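Local structure of putative DNA binding protein (Bacteroides thetaiotaomicron VPI-5482, 3HTN) at residues M8-Y18 / K30-I41; I41-I49 / F123-I132. The protein is of unknown function but binds metal ions, carries a PCC (DUF296) domain and may bind DNA. All coordinates share one frame; numbering follows the deposited sequence. Where two conformers were deposited one is given.

Contact 1: residues M8-Y18 / K30-I41; sequences MYSYKKIGNKY and KALNAFCKEKGI. With SO4 (sulfate ion), chain F.
Tyr-9 and Tyr-11 carry CG between the backbone N and the carbonyl carbon (chi1 50° and 67°), while Phe-35 of helix 30-39 has CG opposite its own N; these torsions set the phenylalanine edge against the tyrosine faces. Tyr-18 supplies a third face, giving three T-shaped stacks: Phe-35 CD1 meets Tyr-9, CE1 meets Tyr-11, and Phe-35 CZ lies 3.5 Å from Tyr-18 CG. The Phe-35 and Tyr-9 planes stand at 83°, and Phe-35 CB adds a CH-pi contact over the Tyr-9 ring. Two hydroxyls reach charged side chains near the end of the helix; that of Tyr-18 is joined by a water to Lys-39 O. Tyr-9 OH donates to Glu-38 OE1, at the edge of the tyrosine ring, though 2.4 Å is so short that the exact length is doubtful. Lys-39 passes CG over a face of Phe-35 and brings NZ to within 2.6 Å of Tyr-11 OH as donor; a water joins that hydroxyl to Glu-38 OE2. A leucine in place of Tyr-11 would probably leave the Lys-39 ammonium without this acceptor, and the Phe-35 edge without one of its three faces. At the far end, selenomethionine Met-8 sets CB 4.0 Å from Ala-31 CB. At the type II' turn from Ile-14 to Lys-17, Asn-16 and Lys-17 bind a sulfate, probably from the crystallisation liquor, with Asn-16 of the second and third subunits and Lys-17 of the second. An aromatic cluster thus packs a helix, closed by a Schellman motif at Gly-40, across an antiparallel beta hairpin at the edge of the large sheet.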
loop_
_atom_site.group_PDB
_atom_site.type_symbol
_atom_site.label_atom_id
_atom_site.label_comp_id
_atom_site.label_asym_id
_atom_site.label_seq_id
_atom_site.Cartn_x
_atom_site.Cartn_y
_atom_site.Cartn_z
HETATM N N MSE A 8 11.094 14.618 16.916
HETATM C CA MSE A 8 10.212 14.546 15.750
HETATM C C MSE A 8 9.225 13.377 15.743
HETATM O O MSE A 8 8.320 13.357 14.915
HETATM C CB MSE A 8 11.068 14.523 14.484
HETATM C CG MSE A 8 11.664 15.878 14.162
HETATM SE SE MSE A 8 12.596 15.847 12.488
HETATM C CE MSE A 8 14.177 14.854 13.074
ATOM N N TYR A 9 9.367 12.423 16.659
ATOM C CA TYR A 9 8.512 11.246 16.646
ATOM C C TYR A 9 8.596 10.489 17.953
ATOM O O TYR A 9 9.515 10.707 18.761
ATOM C CB TYR A 9 8.955 10.291 15.511
ATOM C CG TYR A 9 10.430 10.004 15.531
ATOM C CD1 TYR A 9 10.988 9.111 16.455
ATOM C CD2 TYR A 9 11.293 10.675 14.665
ATOM C CE1 TYR A 9 12.358 8.910 16.510
ATOM C CE2 TYR A 9 12.663 10.469 14.709
ATOM C CZ TYR A 9 13.183 9.578 15.620
ATOM O OH TYR A 9 14.548 9.389 15.653
ATOM N N SER A 10 7.615 9.613 18.164
ATOM C CA SER A 10 7.628 8.621 19.236
ATOM C C SER A 10 7.411 7.284 18.534
ATOM O O SER A 10 6.793 7.229 17.461
ATOM C CB SER A 10 6.552 8.893 20.285
ATOM O OG SER A 10 5.250 8.847 19.736
ATOM N N TYR A 11 7.897 6.204 19.133
ATOM C CA TYR A 11 7.842 4.899 18.501
ATOM C C TYR A 11 7.696 3.750 19.488
ATOM O O TYR A 11 7.918 3.919 20.682
ATOM C CB TYR A 11 9.085 4.679 17.638
ATOM C CG TYR A 11 10.328 4.573 18.456
ATOM C CD1 TYR A 11 11.039 5.710 18.805
ATOM C CD2 TYR A 11 10.799 3.338 18.881
ATOM C CE1 TYR A 11 12.173 5.633 19.571
ATOM C CE2 TYR A 11 11.941 3.247 19.657
ATOM C CZ TYR A 11 12.619 4.405 19.995
ATOM O OH TYR A 11 13.759 4.337 20.748
ATOM N N LYS A 12 7.319 2.589 18.953
ATOM C CA LYS A 12 7.268 1.347 19.700
ATOM C C LYS A 12 7.903 0.242 18.874
ATOM O O LYS A 12 7.503 0.003 17.753
ATOM C CB LYS A 12 5.826 0.972 20.045
ATOM C CG LYS A 12 5.679 -0.294 20.864
ATOM C CD LYS A 12 4.210 -0.536 21.159
ATOM C CE LYS A 12 4.025 -1.795 21.976
ATOM N NZ LYS A 12 4.730 -1.710 23.290
ATOM N N LYS A 13 8.882 -0.443 19.446
ATOM C CA LYS A 13 9.521 -1.554 18.764
ATOM C C LYS A 13 8.738 -2.830 18.985
ATOM O O LYS A 13 8.455 -3.193 20.132
ATOM C CB LYS A 13 10.943 -1.756 19.279
ATOM C CG LYS A 13 11.751 -2.761 18.481
ATOM C CD LYS A 13 13.196 -2.784 18.976
ATOM C CE LYS A 13 14.037 -3.790 18.201
ATOM N NZ LYS A 13 13.560 -5.192 18.427
ATOM N N ILE A 14 8.432 -3.531 17.898
ATOM C CA ILE A 14 7.716 -4.815 17.963
ATOM C C ILE A 14 8.430 -5.782 17.032
ATOM O O ILE A 14 8.194 -5.777 15.832
ATOM C CB ILE A 14 6.244 -4.739 17.565
ATOM C CG1 ILE A 14 5.492 -3.692 18.397
ATOM C CG2 ILE A 14 5.611 -6.135 17.793
ATOM C CD1 ILE A 14 4.047 -3.523 18.009
ATOM N N GLY A 15 9.317 -6.587 17.599
ATOM C CA GLY A 15 10.099 -7.519 16.819
ATOM C C GLY A 15 10.971 -6.788 15.816
ATOM O O GLY A 15 11.707 -5.879 16.193
ATOM N N ASN A 16 10.812 -7.142 14.540
ATOM C CA ASN A 16 11.589 -6.564 13.444
ATOM C C ASN A 16 10.984 -5.267 12.891
ATOM O O ASN A 16 11.495 -4.731 11.910
ATOM C CB ASN A 16 11.760 -7.601 12.306
ATOM C CG ASN A 16 10.418 -8.016 11.646
ATOM O OD1 ASN A 16 9.342 -7.844 12.219
ATOM N ND2 ASN A 16 10.498 -8.577 10.442
ATOM N N LYS A 17 9.915 -4.776 13.523
ATOM C CA LYS A 17 9.235 -3.576 13.093
ATOM C C LYS A 17 9.201 -2.522 14.180
ATOM O O LYS A 17 9.402 -2.808 15.366
ATOM C CB LYS A 17 7.800 -3.925 12.698
ATOM C CG LYS A 17 7.751 -4.813 11.476
ATOM C CD LYS A 17 6.343 -5.100 11.027
ATOM C CE LYS A 17 6.330 -6.247 10.035
ATOM N NZ LYS A 17 6.466 -7.538 10.774
ATOM N N TYR A 18 8.937 -1.300 13.748
ATOM C CA TYR A 18 8.709 -0.186 14.628
ATOM C C TYR A 18 7.437 0.505 14.188
ATOM O O TYR A 18 7.231 0.724 13.012
ATOM C CB TYR A 18 9.835 0.827 14.566
ATOM C CG TYR A 18 11.192 0.325 14.962
ATOM C CD1 TYR A 18 11.622 0.430 16.266
ATOM C CD2 TYR A 18 12.077 -0.199 14.013
ATOM C CE1 TYR A 18 12.890 -0.005 16.629
ATOM C CE2 TYR A 18 13.332 -0.624 14.370
ATOM C CZ TYR A 18 13.732 -0.524 15.672
ATOM O OH TYR A 18 14.987 -0.969 16.031
ATOM N N LYS A 30 11.862 14.056 6.524
ATOM C CA LYS A 30 12.950 14.377 7.434
ATOM C C LYS A 30 12.866 13.500 8.691
ATOM O O LYS A 30 13.866 12.956 9.147
ATOM C CB LYS A 30 12.872 15.852 7.832
ATOM C CG LYS A 30 14.020 16.384 8.717
ATOM C CD LYS A 30 13.749 17.808 9.162
ATOM C CE LYS A 30 14.754 18.265 10.227
ATOM N NZ LYS A 30 14.447 19.647 10.739
ATOM N N ALA A 31 11.670 13.386 9.253
ATOM C CA ALA A 31 11.474 12.595 10.455
ATOM C C ALA A 31 11.771 11.121 10.225
ATOM O O ALA A 31 12.436 10.472 11.032
ATOM C CB ALA A 31 10.061 12.783 11.016
ATOM N N LEU A 32 11.269 10.576 9.132
ATOM C CA LEU A 32 11.537 9.157 8.837
ATOM C C LEU A 32 13.008 8.903 8.605
ATOM O O LEU A 32 13.535 7.868 9.046
ATOM C CB LEU A 32 10.700 8.665 7.663
ATOM C CG LEU A 32 9.200 8.564 7.931
ATOM C CD1 LEU A 32 8.416 8.438 6.627
ATOM C CD2 LEU A 32 8.824 7.388 8.863
ATOM N N ASN A 33 13.682 9.816 7.911
ATOM C CA ASN A 33 15.130 9.701 7.717
ATOM C C ASN A 33 15.826 9.646 9.062
ATOM O O ASN A 33 16.612 8.734 9.332
ATOM C CB ASN A 33 15.689 10.872 6.886
ATOM C CG ASN A 33 15.560 10.650 5.393
ATOM O OD1 ASN A 33 16.308 9.874 4.804
ATOM N ND2 ASN A 33 14.631 11.350 4.772
ATOM N N ALA A 34 15.474 10.593 9.926
ATOM C CA ALA A 34 16.076 10.705 11.257
ATOM C C ALA A 34 15.837 9.444 12.099
ATOM O O ALA A 34 16.745 8.981 12.812
ATOM C CB ALA A 34 15.525 11.931 11.967
ATOM N N PHE A 35 14.633 8.880 11.993
ATOM C CA PHE A 35 14.318 7.652 12.681
ATOM C C PHE A 35 15.213 6.495 12.249
ATOM O O PHE A 35 15.773 5.799 13.069
ATOM C CB PHE A 35 12.864 7.262 12.436
ATOM C CG PHE A 35 12.505 6.019 13.136
ATOM C CD1 PHE A 35 12.271 6.053 14.478
ATOM C CD2 PHE A 35 12.496 4.797 12.475
ATOM C CE1 PHE A 35 12.004 4.899 15.172
ATOM C CE2 PHE A 35 12.255 3.652 13.162
ATOM C CZ PHE A 35 11.986 3.703 14.508
ATOM N N CYS A 36 15.312 6.292 10.945
ATOM C CA CYS A 36 16.122 5.222 10.398
ATOM C C CYS A 36 17.585 5.404 10.767
ATOM O O CYS A 36 18.284 4.432 11.058
ATOM C CB CYS A 36 15.977 5.143 8.878
ATOM S SG CYS A 36 14.337 4.658 8.327
ATOM N N LYS A 37 18.045 6.647 10.733
ATOM C CA LYS A 37 19.414 6.943 11.128
ATOM C C LYS A 37 19.614 6.596 12.607
ATOM O O LYS A 37 20.577 5.911 12.969
ATOM C CB LYS A 37 19.740 8.411 10.865
ATOM C CG LYS A 37 21.169 8.791 11.252
ATOM C CD LYS A 37 21.545 10.193 10.814
ATOM C CE LYS A 37 22.913 10.581 11.396
ATOM N NZ LYS A 37 23.347 11.923 10.919
ATOM N N GLU A 38 18.704 7.059 13.465
ATOM C CA GLU A 38 18.791 6.784 14.903
ATOM C C GLU A 38 18.862 5.283 15.191
ATOM O O GLU A 38 19.633 4.844 16.059
ATOM C CB GLU A 38 17.584 7.368 15.657
ATOM C CG GLU A 38 17.623 7.068 17.165
ATOM C CD GLU A 38 16.369 7.469 17.970
ATOM O OE1 GLU A 38 15.418 8.068 17.422
ATOM O OE2 GLU A 38 16.368 7.180 19.198
ATOM N N LYS A 39 18.055 4.506 14.480
ATOM C CA LYS A 39 17.963 3.066 14.706
ATOM C C LYS A 39 18.936 2.252 13.863
ATOM O O LYS A 39 18.976 1.030 13.995
ATOM C CB LYS A 39 16.523 2.580 14.515
ATOM C CG LYS A 39 15.528 3.208 15.493
ATOM C CD LYS A 39 15.891 2.852 16.938
ATOM C CE LYS A 39 14.926 3.354 17.947
ATOM N NZ LYS A 39 15.392 2.971 19.325
ATOM N N GLY A 40 19.771 2.918 13.072
ATOM C CA GLY A 40 20.779 2.240 12.263
ATOM C C GLY A 40 20.190 1.282 11.251
ATOM O O GLY A 40 20.776 0.237 10.983
ATOM N N ILE A 41 19.041 1.640 10.672
ATOM C CA ILE A 41 18.352 0.736 9.761
ATOM C C ILE A 41 19.043 0.812 8.404
ATOM O O ILE A 41 19.132 1.871 7.802
ATOM C CB ILE A 41 16.880 1.068 9.629
ATOM C CG1 ILE A 41 16.198 0.914 10.988
ATOM C CG2 ILE A 41 16.250 0.137 8.628
ATOM C CD1 ILE A 41 14.738 1.295 11.014
HETATM S S SO4 F . 7.182 -10.486 8.955
HETATM O O1 SO4 F . 8.216 -9.513 9.298
HETATM O O2 SO4 F . 6.390 -10.793 10.140
HETATM O O3 SO4 F . 7.804 -11.711 8.461
HETATM O O4 SO4 F . 6.313 -9.918 7.915
HETATM O O HOH W 1 14.858 7.092 21.294
HETATM O O HOH W 2 16.889 -1.221 14.207
#

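Contact 2: residues I41-I49 / F123-I132. With SO4 (sulfate ion), chain G.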
loop_
_atom_site.group_PDB
_atom_site.type_symbol
_atom_site.label_atom_id
_atom_site.label_comp_id
_atom_site.label_asym_id
_atom_site.label_seq_id
_atom_site.Cartn_x
_atom_site.Cartn_y
_atom_site.Cartn_z
ATOM N N ILE A 41 19.041 1.640 10.672
ATOM C CA ILE A 41 18.352 0.736 9.761
ATOM C C ILE A 41 19.043 0.812 8.404
ATOM O O ILE A 41 19.132 1.871 7.802
ATOM C CB ILE A 41 16.880 1.068 9.629
ATOM C CG1 ILE A 41 16.198 0.914 10.988
ATOM C CG2 ILE A 41 16.250 0.137 8.628
ATOM C CD1 ILE A 41 14.738 1.295 11.014
ATOM N N LEU A 42 19.550 -0.326 7.957
ATOM C CA LEU A 42 20.316 -0.397 6.716
ATOM C C LEU A 42 19.428 -0.570 5.495
ATOM O O LEU A 42 19.749 -0.073 4.415
ATOM C CB LEU A 42 21.301 -1.566 6.816
ATOM C CG LEU A 42 22.273 -1.547 7.997
ATOM C CD1 LEU A 42 23.093 -2.814 7.996
ATOM C CD2 LEU A 42 23.142 -0.307 7.896
ATOM N N SER A 43 18.352 -1.336 5.671
ATOM C CA SER A 43 17.353 -1.541 4.642
ATOM C C SER A 43 16.063 -1.958 5.314
ATOM O O SER A 43 16.057 -2.365 6.490
ATOM C CB SER A 43 17.790 -2.575 3.600
ATOM O OG SER A 43 17.812 -3.878 4.149
ATOM N N GLY A 44 14.967 -1.823 4.571
ATOM C CA GLY A 44 13.666 -2.075 5.151
ATOM C C GLY A 44 12.561 -1.471 4.338
ATOM O O GLY A 44 12.759 -1.061 3.209
ATOM N N SER A 45 11.389 -1.375 4.947
ATOM C CA SER A 45 10.221 -0.825 4.285
ATOM C C SER A 45 9.520 0.136 5.198
ATOM O O SER A 45 9.683 0.085 6.414
ATOM C CB SER A 45 9.273 -1.944 3.904
ATOM O OG SER A 45 8.752 -2.533 5.072
ATOM N N ILE A 46 8.751 1.043 4.596
ATOM C CA ILE A 46 7.969 2.013 5.341
ATOM C C ILE A 46 6.603 2.062 4.690
ATOM O O ILE A 46 6.510 2.114 3.473
ATOM C CB ILE A 46 8.610 3.431 5.306
ATOM C CG1 ILE A 46 10.030 3.435 5.870
ATOM C CG2 ILE A 46 7.696 4.455 6.048
ATOM C CD1 ILE A 46 10.761 4.790 5.828
ATOM N N ASN A 47 5.562 2.051 5.507
ATOM C CA ASN A 47 4.187 2.091 5.055
ATOM C C ASN A 47 3.369 2.804 6.097
ATOM O O ASN A 47 3.559 2.588 7.277
ATOM C CB ASN A 47 3.651 0.693 4.921
ATOM C CG ASN A 47 4.288 -0.053 3.804
ATOM O OD1 ASN A 47 3.937 0.166 2.634
ATOM N ND2 ASN A 47 5.246 -0.948 4.126
ATOM N N GLY A 48 2.445 3.654 5.683
ATOM C CA GLY A 48 1.523 4.223 6.624
ATOM C C GLY A 48 0.529 5.221 6.105
ATOM O O GLY A 48 0.321 5.338 4.886
ATOM N N ILE A 49 -0.107 5.906 7.056
ATOM C CA ILE A 49 -1.231 6.798 6.802
ATOM C C ILE A 49 -1.142 7.981 7.751
ATOM O O ILE A 49 -0.386 7.973 8.744
ATOM C CB ILE A 49 -2.604 6.046 6.953
ATOM C CG1 ILE A 49 -2.774 5.437 8.360
ATOM C CG2 ILE A 49 -2.759 4.973 5.894
ATOM C CD1 ILE A 49 -4.196 4.940 8.654
ATOM N N PHE A 123 3.069 5.231 10.999
ATOM C CA PHE A 123 3.887 4.511 10.037
ATOM C C PHE A 123 4.471 3.259 10.630
ATOM O O PHE A 123 4.736 3.216 11.832
ATOM C CB PHE A 123 5.000 5.429 9.505
ATOM C CG PHE A 123 4.452 6.655 8.877
ATOM C CD1 PHE A 123 3.969 6.604 7.582
ATOM C CD2 PHE A 123 4.318 7.825 9.583
ATOM C CE1 PHE A 123 3.388 7.703 7.008
ATOM C CE2 PHE A 123 3.748 8.931 9.004
ATOM C CZ PHE A 123 3.265 8.870 7.727
ATOM N N VAL A 124 4.582 2.222 9.812
ATOM C CA VAL A 124 5.217 0.977 10.209
ATOM C C VAL A 124 6.545 0.911 9.452
ATOM O O VAL A 124 6.563 0.990 8.207
ATOM C CB VAL A 124 4.357 -0.251 9.897
ATOM C CG1 VAL A 124 5.079 -1.533 10.345
ATOM C CG2 VAL A 124 2.988 -0.136 10.602
ATOM N N VAL A 125 7.639 0.801 10.195
ATOM C CA VAL A 125 8.994 0.718 9.613
ATOM C C VAL A 125 9.520 -0.669 9.913
ATOM O O VAL A 125 9.632 -1.021 11.092
ATOM C CB VAL A 125 9.935 1.751 10.189
ATOM C CG1 VAL A 125 11.363 1.602 9.588
ATOM C CG2 VAL A 125 9.403 3.147 9.970
ATOM N N GLU A 126 9.763 -1.468 8.880
ATOM C CA GLU A 126 10.349 -2.786 9.048
ATOM C C GLU A 126 11.839 -2.681 8.803
ATOM O O GLU A 126 12.262 -2.079 7.826
ATOM C CB GLU A 126 9.775 -3.808 8.089
ATOM C CG GLU A 126 10.324 -5.211 8.353
ATOM C CD GLU A 126 9.689 -6.291 7.507
ATOM O OE1 GLU A 126 8.690 -6.006 6.807
ATOM O OE2 GLU A 126 10.206 -7.430 7.541
ATOM N N ASP A 127 12.602 -3.309 9.681
ATOM C CA ASP A 127 14.055 -3.355 9.610
ATOM C C ASP A 127 14.465 -4.736 9.093
ATOM O O ASP A 127 14.171 -5.747 9.725
ATOM C CB ASP A 127 14.611 -3.114 11.001
ATOM C CG ASP A 127 16.109 -3.113 11.053
ATOM O OD1 ASP A 127 16.807 -3.228 10.032
ATOM O OD2 ASP A 127 16.612 -3.015 12.200
ATOM N N TYR A 128 15.093 -4.770 7.916
ATOM C CA TYR A 128 15.575 -6.019 7.342
ATOM C C TYR A 128 16.886 -6.509 7.941
ATOM O O TYR A 128 17.236 -7.650 7.712
ATOM C CB TYR A 128 15.763 -5.908 5.837
ATOM C CG TYR A 128 14.525 -5.585 5.032
ATOM C CD1 TYR A 128 13.248 -5.920 5.462
ATOM C CD2 TYR A 128 14.644 -5.005 3.773
ATOM C CE1 TYR A 128 12.131 -5.632 4.686
ATOM C CE2 TYR A 128 13.548 -4.727 3.005
ATOM C CZ TYR A 128 12.302 -5.039 3.463
ATOM O OH TYR A 128 11.216 -4.762 2.688
ATOM N N SER A 129 17.610 -5.660 8.669
ATOM C CA SER A 129 18.899 -6.039 9.252
ATOM C C SER A 129 19.907 -6.530 8.214
ATOM O O SER A 129 20.726 -7.404 8.508
ATOM C CB SER A 129 18.710 -7.104 10.363
ATOM O OG SER A 129 17.898 -6.613 11.394
ATOM N N GLU A 130 19.852 -5.978 7.012
ATOM C CA GLU A 130 20.758 -6.352 5.925
ATOM C C GLU A 130 21.074 -5.116 5.101
ATOM O O GLU A 130 20.247 -4.228 4.968
ATOM C CB GLU A 130 20.104 -7.347 4.977
ATOM C CG GLU A 130 19.708 -8.675 5.552
ATOM C CD GLU A 130 20.850 -9.635 5.716
ATOM O OE1 GLU A 130 22.013 -9.250 5.463
ATOM O OE2 GLU A 130 20.572 -10.793 6.098
ATOM N N ARG A 131 22.260 -5.091 4.504
ATOM C CA ARG A 131 22.676 -3.977 3.648
ATOM C C ARG A 131 22.010 -4.069 2.283
ATOM O O ARG A 131 21.941 -5.145 1.711
ATOM C CB ARG A 131 24.196 -3.994 3.456
ATOM C CG ARG A 131 24.762 -3.064 2.373
ATOM C CD ARG A 131 26.269 -3.171 2.325
ATOM N NE ARG A 131 26.841 -2.335 1.267
ATOM C CZ ARG A 131 27.035 -1.019 1.356
ATOM N NH1 ARG A 131 26.679 -0.363 2.455
ATOM N NH2 ARG A 131 27.593 -0.353 0.344
ATOM N N ILE A 132 21.486 -2.947 1.793
ATOM C CA ILE A 132 21.041 -2.816 0.388
ATOM C C ILE A 132 21.470 -1.424 -0.018
ATOM O O ILE A 132 21.071 -0.446 0.606
ATOM C CB ILE A 132 19.531 -2.957 0.158
ATOM C CG1 ILE A 132 19.028 -4.325 0.628
ATOM C CG2 ILE A 132 19.216 -2.775 -1.328
ATOM C CD1 ILE A 132 17.514 -4.498 0.475
HETATM S S SO4 G . 26.632 3.162 0.866
HETATM O O1 SO4 G . 27.095 3.826 -0.385
HETATM O O2 SO4 G . 26.235 4.210 1.842
HETATM O O3 SO4 G . 27.719 2.380 1.456
HETATM O O4 SO4 G . 25.608 2.159 0.573
HETATM O O HOH W 3 22.266 -0.647 3.471
HETATM O O HOH W 4 19.264 -2.679 9.576
HETATM O O HOH W 5 11.880 -2.870 0.750
HETATM O O HOH W 6 6.574 -1.343 6.636
HETATM O O HOH W 7 8.838 -5.262 3.610
#
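The Tyr-128 ring lies flat on Gly-44, whose CA sits over the centre of one face in a CH-pi contact, 3.4 Å from the ring centroid; at the ring edge, in plane, are Glu-126 OE2 and a water. The Phe-123 ring has Ile-49 O over one face, offset toward the rim, while Phe-123 CD1 comes to 3.5 Å from Gly-48 CA. Both rings accompany an antiparallel pairing of strands 44-49 and 123-127, neighbours in the large sheet of the PCC domain. Ser-45 with Glu-126 and Asn-47 with Val-124 are the hydrogen-bonded pairs. At Gly-44 a CB would collide with Glu-126 O. The face carrying Ile-46, Val-125 and Phe-123 is largely apolar, though Asp-127 lies at its end; Ile-41 CD1 is 3.7 Å from Val-125 CG1, beneath helix 28-39. On the other face two waters bind Ser-45 OG: one also reaches Asn-47 ND2 and Val-124 O, the other Glu-126 OE1 and Tyr-128 OH. Glu-126 OE2 forms a salt bridge with Lys-17 of the third subunit, so this face serves the trimer. At the strand's end Asp-127 OD1, met from above its carboxylate plane, accepts from Ser-129 N in an Asx turn. Arg-131 gives both NH1 and NH2 to one sulfate oxygen. Ser-43 OG, set between its backbone N and carbonyl carbon (chi1 70°), donates to Glu-130 O at 2.6 Å, tilted 32° from that carbonyl's plane.

In the fold
The two contacts follow one another along the chain, meeting at Ile-41, which belongs to both; their centres lie about 9 Å apart on the same side of the chain's centre. Strands 17-22 and 120-127 are neighbours in the large antiparallel sheet, where Tyr-18 N probably bonds to Val-125 O and Asp-127 N to Asn-16 O. The order 9-14, 17-22, 120-127, 44-52 therefore places an amino-terminal hairpin beside a strand from late in the domain, with helix 28-39 packed against them. Both contacts also reach the second subunit, so this end of the sheet contributes to trimer assembly as well as to the fold.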